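Local coordinates for Ice-binding protein (Leucosporidium, PDB 3UYU), which binds to the surface of ice crystals and inhibits their growth, giving an Arctic yeast freeze tolerance with low thermal hysteresis activity, at residues A[114-117]-A[118-122]. The protein carries 2 engineered substitutions. Residues are numbered along the deposited sequence; the frame is centred on the assembly and turned at random.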
loop_
_atom_site.group_PDB
_atom_site.type_symbol
_atom_site.label_atom_id
_atom_site.label_comp_id
_atom_site.label_asym_id
_atom_site.label_seq_id
_atom_site.Cartn_x
_atom_site.Cartn_y
_atom_site.Cartn_z
ATOM N N THR A 114 20.238 13.794 25.765
ATOM C CA THR A 114 19.902 12.366 25.805
ATOM C C THR A 114 18.402 12.296 25.855
ATOM O O THR A 114 17.804 12.817 26.790
ATOM C CB THR A 114 20.495 11.691 27.048
ATOM O OG1 THR A 114 21.905 11.702 26.983
ATOM C CG2 THR A 114 19.971 10.260 27.222
ATOM N N LEU A 115 17.772 11.666 24.865
ATOM C CA LEU A 115 16.330 11.786 24.723
ATOM C C LEU A 115 15.626 10.518 25.123
ATOM O O LEU A 115 15.882 9.450 24.554
ATOM C CB LEU A 115 15.971 12.153 23.291
ATOM C CG LEU A 115 16.633 13.395 22.731
ATOM C CD1 LEU A 115 16.128 13.526 21.311
ATOM C CD2 LEU A 115 16.209 14.561 23.609
ATOM N N VAL A 116 14.793 10.606 26.138
ATOM C CA VAL A 116 13.889 9.525 26.473
ATOM C C VAL A 116 12.810 9.319 25.399
ATOM O O VAL A 116 12.477 10.263 24.627
ATOM C CB VAL A 116 13.218 9.674 27.864
ATOM C CG1 VAL A 116 14.271 9.870 28.918
ATOM C CG2 VAL A 116 12.201 10.822 27.875
ATOM N N PRO A 117 12.201 8.131 25.336
ATOM C CA PRO A 117 11.063 7.925 24.388
ATOM C C PRO A 117 9.902 8.907 24.533
ATOM O O PRO A 117 9.633 9.386 25.648
ATOM C CB PRO A 117 10.567 6.477 24.694
ATOM C CG PRO A 117 11.859 5.804 25.246
ATOM C CD PRO A 117 12.384 6.939 26.195
ATOM N N GLY A 118 9.286 9.257 23.420
ATOM C CA GLY A 118 8.115 10.145 23.532
ATOM C C GLY A 118 7.928 10.933 22.270
ATOM O O GLY A 118 8.576 10.684 21.234
ATOM N N LEU A 119 6.959 11.855 22.352
ATOM C CA LEU A 119 6.574 12.747 21.282
ATOM C C LEU A 119 7.139 14.137 21.513
ATOM O O LEU A 119 6.857 14.740 22.545
ATOM C CB LEU A 119 5.083 12.835 21.256
ATOM C CG LEU A 119 4.327 13.290 20.006
ATOM C CD1 LEU A 119 2.932 13.821 20.156
ATOM C CD2 LEU A 119 4.976 13.342 18.583
ATOM N N TYR A 120 8.013 14.580 20.607
ATOM C CA TYR A 120 8.725 15.852 20.693
ATOM C C TYR A 120 8.257 16.799 19.568
ATOM O O TYR A 120 8.269 16.402 18.401
ATOM C CB TYR A 120 10.252 15.682 20.547
ATOM C CG TYR A 120 10.923 14.894 21.669
ATOM C CD1 TYR A 120 10.724 13.502 21.776
ATOM C CD2 TYR A 120 11.839 15.505 22.530
ATOM C CE1 TYR A 120 11.368 12.778 22.812
ATOM C CE2 TYR A 120 12.476 14.818 23.568
ATOM C CZ TYR A 120 12.215 13.443 23.702
ATOM O OH TYR A 120 12.877 12.726 24.713
ATOM N N LYS A 121 7.888 18.041 19.933
ATOM C CA LYS A 121 7.333 18.976 18.934
ATOM C C LYS A 121 8.075 20.307 19.020
ATOM O O LYS A 121 8.306 20.837 20.122
ATOM C CB LYS A 121 5.851 19.241 19.200
ATOM C CG LYS A 121 5.201 20.149 18.157
ATOM C CD LYS A 121 3.701 20.320 18.434
ATOM C CE LYS A 121 3.169 21.356 17.452
ATOM N NZ LYS A 121 2.916 20.598 16.226
ATOM N N TRP A 122 8.354 20.883 17.853
ATOM C CA TRP A 122 8.852 22.264 17.752
ATOM C C TRP A 122 8.117 22.979 16.674
ATOM O O TRP A 122 7.913 22.433 15.574
ATOM C CB TRP A 122 10.272 22.301 17.256
ATOM C CG TRP A 122 11.278 21.681 18.226
ATOM C CD1 TRP A 122 12.051 22.348 19.092
ATOM C CD2 TRP A 122 11.596 20.277 18.369
ATOM N NE1 TRP A 122 12.881 21.468 19.781
ATOM C CE2 TRP A 122 12.590 20.188 19.368
ATOM C CE3 TRP A 122 11.123 19.109 17.755
ATOM C CZ2 TRP A 122 13.180 18.942 19.754
ATOM C CZ3 TRP A 122 11.715 17.832 18.112
ATOM C CH2 TRP A 122 12.685 17.772 19.136
#
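The phenolic OH of Y120 reaches back across the inside of the bend just ahead of its own strand and donates a very short hydrogen bond to the carbonyl O of V116, 2.5 Å away. That oxygen lies at the edge of the ring, in its plane, so the tyrosine meets the turn hydroxyl first. The example illustrates how a side chain can tie a bend in the main chain together from within. The neighbouring V116 N is also close to the hydroxyl, but the geometry is wrong for a hydrogen bond.

Apolar groups flank the hydroxyl. L115 CB comes within 3.5 Å of Y120 OH, and L115 CD2 lies 3.7 Å from Y120 CE2, approaching the ring obliquely. V116 adds CG2, 3.8 Å from the same OH, its side chain crossing the tyrosine at about a right angle. With CG anti to its carbonyl carbon (chi1 -65°), Y120 sends its ring back toward L115 and V116. F102 stacks on the ring and F144 meets it at about 30°, extending the aromatic row to the adjoining coils.

At the bend itself, P117 leads into G118, whose backbone conformation would push a beta carbon into the carbonyl oxygen of P117. Glycine therefore lets the chain swing from strand 113-115 into strand 118-122. A phenylalanine in place of Y120 would probably keep much of the ring packing yet leave the V116 carbonyl without its hydroxyl donor, so that the bend would be less firmly tied.

Both strands pair in parallel with strands of neighbouring coils, 113-115 with 132-135 and 118-122 with 102-103 and 142-146; the arrangement is a corner between two faces of the right-handed beta-helix, with aromatic side chains packed inside.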